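Local coordinates for protein DegT/DnrJ/EryC1/StrS aminotransferase (Brucella abortus 2308, PDB 4QGR) that probably acts as a pyridoxal-phosphate-dependent aminotransferase of the DegT/DnrJ/EryC1/StrS family, transferring amino groups by means of its bound cofactor, at residues Q17-I29 with A251-E263. Sequence-based numbering, arbitrary orientation.
Sequences QRARIENRLNAAI and AVLLEKLAILEDE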
loop_
_atom_site.group_PDB
_atom_site.type_symbol
_atom_site.label_atom_id
_atom_site.label_comp_id
_atom_site.label_asym_id
_atom_site.label_seq_id
_atom_site.Cartn_x
_atom_site.Cartn_y
_atom_site.Cartn_z
ATOM N N GLN A 17 18.780 15.544 -10.113
ATOM C CA GLN A 17 18.195 16.017 -8.874
ATOM C C GLN A 17 18.934 15.436 -7.674
ATOM O O GLN A 17 19.259 16.145 -6.747
ATOM C CB GLN A 17 16.707 15.672 -8.815
ATOM C CG GLN A 17 16.070 16.145 -7.510
ATOM C CD GLN A 17 14.666 15.607 -7.344
ATOM O OE1 GLN A 17 14.451 14.409 -7.267
ATOM N NE2 GLN A 17 13.708 16.512 -7.218
ATOM N N ARG A 18 19.197 14.131 -7.698
ATOM C CA ARG A 18 19.895 13.508 -6.606
ATOM C C ARG A 18 21.285 14.136 -6.467
ATOM O O ARG A 18 21.765 14.336 -5.336
ATOM C CB ARG A 18 19.968 11.996 -6.796
ATOM C CG ARG A 18 20.565 11.261 -5.612
ATOM C CD ARG A 18 20.517 9.749 -5.773
ATOM N NE ARG A 18 21.604 9.282 -6.608
ATOM C CZ ARG A 18 22.888 9.161 -6.204
ATOM N NH1 ARG A 18 23.294 9.424 -4.953
ATOM N NH2 ARG A 18 23.806 8.746 -7.064
ATOM N N ALA A 19 21.969 14.367 -7.592
ATOM C CA ALA A 19 23.317 14.974 -7.504
ATOM C C ALA A 19 23.286 16.303 -6.715
ATOM O O ALA A 19 24.238 16.618 -5.938
ATOM C CB ALA A 19 23.916 15.179 -8.882
ATOM N N ARG A 20 22.223 17.087 -6.913
ATOM C CA ARG A 20 22.119 18.404 -6.301
ATOM C C ARG A 20 22.137 18.325 -4.762
ATOM O O ARG A 20 22.692 19.203 -4.041
ATOM C CB ARG A 20 20.840 19.052 -6.788
ATOM C CG ARG A 20 20.604 20.443 -6.258
ATOM C CD ARG A 20 19.227 20.907 -6.647
ATOM N NE ARG A 20 18.894 22.246 -6.166
ATOM C CZ ARG A 20 17.910 22.977 -6.681
ATOM N NH1 ARG A 20 17.207 22.499 -7.679
ATOM N NH2 ARG A 20 17.723 24.208 -6.265
ATOM N N ILE A 21 21.545 17.267 -4.240
ATOM C CA ILE A 21 21.364 17.121 -2.805
ATOM C C ILE A 21 21.844 15.738 -2.365
ATOM O O ILE A 21 21.342 15.156 -1.417
ATOM C CB ILE A 21 19.892 17.369 -2.369
ATOM C CG1 ILE A 21 18.891 16.596 -3.243
ATOM C CG2 ILE A 21 19.513 18.841 -2.433
ATOM C CD1 ILE A 21 17.512 16.483 -2.625
ATOM N N GLU A 22 22.877 15.244 -3.031
ATOM C CA GLU A 22 23.365 13.889 -2.841
ATOM C C GLU A 22 23.705 13.532 -1.397
ATOM O O GLU A 22 23.249 12.514 -0.829
ATOM C CB GLU A 22 24.580 13.681 -3.791
ATOM C CG GLU A 22 25.244 12.327 -3.616
ATOM C CD GLU A 22 26.467 12.078 -4.493
ATOM O OE1 GLU A 22 26.706 12.801 -5.464
ATOM O OE2 GLU A 22 27.203 11.121 -4.186
ATOM N N ASN A 23 24.566 14.339 -0.797
ATOM C CA ASN A 23 24.990 14.058 0.556
ATOM C C ASN A 23 23.907 14.274 1.608
ATOM O O ASN A 23 23.863 13.544 2.582
ATOM C CB ASN A 23 26.233 14.880 0.884
ATOM C CG ASN A 23 27.397 14.455 0.053
ATOM O OD1 ASN A 23 28.083 13.477 0.404
ATOM N ND2 ASN A 23 27.676 15.192 -1.024
ATOM N N ARG A 24 23.012 15.234 1.367
ATOM C CA ARG A 24 21.860 15.440 2.257
ATOM C C ARG A 24 20.923 14.223 2.202
ATOM O O ARG A 24 20.457 13.736 3.236
ATOM C CB ARG A 24 21.099 16.708 1.892
ATOM C CG ARG A 24 21.885 18.033 2.080
ATOM C CD ARG A 24 20.937 19.226 2.066
ATOM N NE ARG A 24 20.177 19.251 3.317
ATOM C CZ ARG A 24 20.636 19.684 4.492
ATOM N NH1 ARG A 24 21.829 20.260 4.628
ATOM N NH2 ARG A 24 19.867 19.600 5.559
ATOM N N LEU A 25 20.721 13.686 1.012
ATOM C CA LEU A 25 19.870 12.482 0.909
ATOM C C LEU A 25 20.541 11.315 1.633
ATOM O O LEU A 25 19.869 10.582 2.379
ATOM C CB LEU A 25 19.590 12.138 -0.546
ATOM C CG LEU A 25 18.587 13.074 -1.213
ATOM C CD1 LEU A 25 18.650 12.977 -2.730
ATOM C CD2 LEU A 25 17.187 12.749 -0.714
ATOM N N ASN A 26 21.858 11.131 1.420
ATOM C CA ASN A 26 22.559 10.039 2.103
ATOM C C ASN A 26 22.431 10.130 3.615
ATOM O O ASN A 26 22.179 9.124 4.280
ATOM C CB ASN A 26 24.019 9.914 1.695
ATOM C CG ASN A 26 24.177 9.490 0.264
ATOM O OD1 ASN A 26 23.271 8.910 -0.328
ATOM N ND2 ASN A 26 25.308 9.793 -0.306
ATOM N N ALA A 27 22.621 11.330 4.155
ATOM C CA ALA A 27 22.537 11.526 5.607
ATOM C C ALA A 27 21.140 11.262 6.133
ATOM O O ALA A 27 20.980 10.672 7.212
ATOM C CB ALA A 27 22.982 12.911 6.008
ATOM N N ALA A 28 20.137 11.709 5.383
ATOM C CA ALA A 28 18.721 11.560 5.830
ATOM C C ALA A 28 18.375 10.079 5.900
ATOM O O ALA A 28 17.768 9.627 6.859
ATOM C CB ALA A 28 17.790 12.318 4.894
ATOM N N ILE A 29 18.822 9.327 4.891
ATOM C CA ILE A 29 18.581 7.901 4.808
ATOM C C ILE A 29 19.373 7.192 5.905
ATOM O O ILE A 29 18.840 6.352 6.613
ATOM C CB ILE A 29 18.944 7.372 3.386
ATOM C CG1 ILE A 29 17.903 7.854 2.367
ATOM C CG2 ILE A 29 18.959 5.868 3.385
ATOM C CD1 ILE A 29 18.334 7.625 0.934
ATOM N N ALA A 251 11.982 10.814 5.014
ATOM C CA ALA A 251 13.299 11.440 5.167
ATOM C C ALA A 251 13.794 11.924 3.807
ATOM O O ALA A 251 14.297 13.062 3.674
ATOM C CB ALA A 251 14.244 10.452 5.763
ATOM N N VAL A 252 13.621 11.090 2.780
ATOM C CA VAL A 252 13.875 11.524 1.399
ATOM C C VAL A 252 13.056 12.773 1.025
ATOM O O VAL A 252 13.585 13.787 0.503
ATOM C CB VAL A 252 13.643 10.346 0.412
ATOM C CG1 VAL A 252 13.645 10.842 -1.027
ATOM C CG2 VAL A 252 14.733 9.315 0.606
ATOM N N LEU A 253 11.759 12.702 1.303
ATOM C CA LEU A 253 10.812 13.767 0.936
ATOM C C LEU A 253 11.105 15.119 1.607
ATOM O O LEU A 253 10.929 16.189 1.000
ATOM C CB LEU A 253 9.376 13.297 1.201
ATOM C CG LEU A 253 8.872 12.323 0.136
ATOM C CD1 LEU A 253 7.703 11.501 0.618
ATOM C CD2 LEU A 253 8.508 12.996 -1.155
ATOM N N LEU A 254 11.614 15.052 2.822
ATOM C CA LEU A 254 12.019 16.282 3.515
ATOM C C LEU A 254 13.075 17.010 2.705
ATOM O O LEU A 254 13.021 18.214 2.542
ATOM C CB LEU A 254 12.485 15.987 4.915
ATOM C CG LEU A 254 11.363 15.712 5.929
ATOM C CD1 LEU A 254 11.922 15.071 7.189
ATOM C CD2 LEU A 254 10.626 16.997 6.276
ATOM N N GLU A 255 14.035 16.267 2.163
ATOM C CA GLU A 255 15.066 16.894 1.336
ATOM C C GLU A 255 14.530 17.330 -0.043
ATOM O O GLU A 255 14.874 18.423 -0.504
ATOM C CB GLU A 255 16.235 15.960 1.177
ATOM C CG GLU A 255 16.923 15.556 2.463
ATOM C CD GLU A 255 17.503 16.712 3.274
ATOM O OE1 GLU A 255 17.795 17.812 2.735
ATOM O OE2 GLU A 255 17.649 16.539 4.490
ATOM N N LYS A 256 13.638 16.543 -0.647
ATOM C CA LYS A 256 13.002 16.959 -1.896
ATOM C C LYS A 256 12.196 18.266 -1.701
ATOM O O LYS A 256 12.247 19.191 -2.518
ATOM C CB LYS A 256 12.088 15.873 -2.445
ATOM C CG LYS A 256 12.688 14.505 -2.688
ATOM C CD LYS A 256 13.867 14.564 -3.667
ATOM C CE LYS A 256 14.027 13.258 -4.426
ATOM N NZ LYS A 256 12.955 13.055 -5.417
ATOM N N LEU A 257 11.488 18.331 -0.581
ATOM C CA LEU A 257 10.576 19.446 -0.321
ATOM C C LEU A 257 11.375 20.729 -0.196
ATOM O O LEU A 257 10.962 21.790 -0.709
ATOM C CB LEU A 257 9.682 19.171 0.912
ATOM C CG LEU A 257 8.775 20.342 1.305
ATOM C CD1 LEU A 257 7.751 20.582 0.156
ATOM C CD2 LEU A 257 8.083 20.024 2.621
ATOM N N ALA A 258 12.565 20.651 0.378
ATOM C CA ALA A 258 13.386 21.877 0.589
ATOM C C ALA A 258 13.884 22.534 -0.709
ATOM O O ALA A 258 14.271 23.705 -0.715
ATOM C CB ALA A 258 14.577 21.600 1.522
ATOM N N ILE A 259 13.868 21.798 -1.805
ATOM C CA ILE A 259 14.205 22.351 -3.112
ATOM C C ILE A 259 13.053 22.454 -4.094
ATOM O O ILE A 259 13.236 22.929 -5.240
ATOM C CB ILE A 259 15.374 21.587 -3.807
ATOM C CG1 ILE A 259 14.996 20.154 -4.161
ATOM C CG2 ILE A 259 16.661 21.631 -2.962
ATOM C CD1 ILE A 259 16.062 19.437 -4.939
ATOM N N LEU A 260 11.856 22.054 -3.664
ATOM C CA LEU A 260 10.696 22.016 -4.559
ATOM C C LEU A 260 10.340 23.404 -5.103
ATOM O O LEU A 260 10.091 23.568 -6.303
ATOM C CB LEU A 260 9.484 21.393 -3.837
ATOM C CG LEU A 260 8.180 21.294 -4.618
ATOM C CD1 LEU A 260 8.359 20.426 -5.852
ATOM C CD2 LEU A 260 7.080 20.735 -3.733
ATOM N N GLU A 261 10.319 24.414 -4.253
ATOM C CA GLU A 261 9.922 25.735 -4.732
ATOM C C GLU A 261 10.857 26.264 -5.802
ATOM O O GLU A 261 10.395 26.786 -6.781
ATOM C CB GLU A 261 9.760 26.739 -3.576
ATOM C CG GLU A 261 9.281 28.105 -4.022
ATOM C CD GLU A 261 7.845 28.172 -4.517
ATOM O OE1 GLU A 261 7.097 27.184 -4.428
ATOM O OE2 GLU A 261 7.456 29.242 -5.047
ATOM N N ASP A 262 12.176 26.085 -5.642
ATOM C CA ASP A 262 13.121 26.542 -6.676
ATOM C C ASP A 262 12.923 25.722 -7.981
ATOM O O ASP A 262 12.947 26.255 -9.099
ATOM C CB ASP A 262 14.554 26.433 -6.162
ATOM C CG ASP A 262 15.536 27.006 -7.100
ATOM O OD1 ASP A 262 15.650 28.247 -7.150
ATOM O OD2 ASP A 262 16.243 26.241 -7.771
ATOM N N GLU A 263 12.719 24.412 -7.821
ATOM C CA GLU A 263 12.393 23.555 -8.952
ATOM C C GLU A 263 11.116 23.979 -9.697
ATOM O O GLU A 263 11.041 23.823 -10.910
ATOM C CB GLU A 263 12.216 22.113 -8.491
ATOM C CG GLU A 263 13.533 21.432 -8.168
ATOM C CD GLU A 263 13.380 19.982 -7.777
ATOM O OE1 GLU A 263 12.257 19.570 -7.375
ATOM O OE2 GLU A 263 14.360 19.214 -7.904
HETATM O O HOH W 1 11.035 15.455 -5.759
HETATM O O HOH W 2 15.665 24.098 -9.596
HETATM O O HOH W 3 20.049 15.443 5.447
HETATM O O HOH W 4 17.111 18.943 5.577
#
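Arg24 and Glu255 form a salt bridge in which NE of Arg24 gives its hydrogen to OE1 of Glu255 (2.8 Å), in the guanidinium plane but from above the carboxylate plane; a water joins Arg24 NH2 to Glu255 OE2. Arg20, stretched along its whole chain, reaches Asp262 by NH2 to OD2 (2.9 Å), with guanidinium and carboxylate planes almost perpendicular. An amide has both an acceptor and a donor, so buried Gln17 serves a lysine and a carboxylate at once: OE1 accepts from Lys256 NZ (2.7 Å), which also bonds Gly202 O, while NE2 donates to Glu263 OE2 (2.9 Å, 165°), meeting the syn lone pair of OE2 with amide and carboxylate nearly coplanar. Tyr361 OH holds the same OE2 and Arg20 NH1. The two N-terminal helices of this DegT/DnrJ/EryC1/StrS-family protein break at Ile21, the N-cap of helix 22-35, whose residues 22-29 run nearly antiparallel (152°) to 251-263 of the long helix 247-278. With chi1 at 48°, Ile21 sends CD1 tip to tip against Ile259 CD1 (4.0 Å), and Ile259 also lies over one face of the Arg20 guanidinium. Leu25 CD2 packs against Val252 CG1 and Glu255 CB. Small Ala28 CB meets Ala251 CB (4.1 Å), letting the backbones come close. Ile29 CG1 rests on Val252 CG2 (3.9 Å).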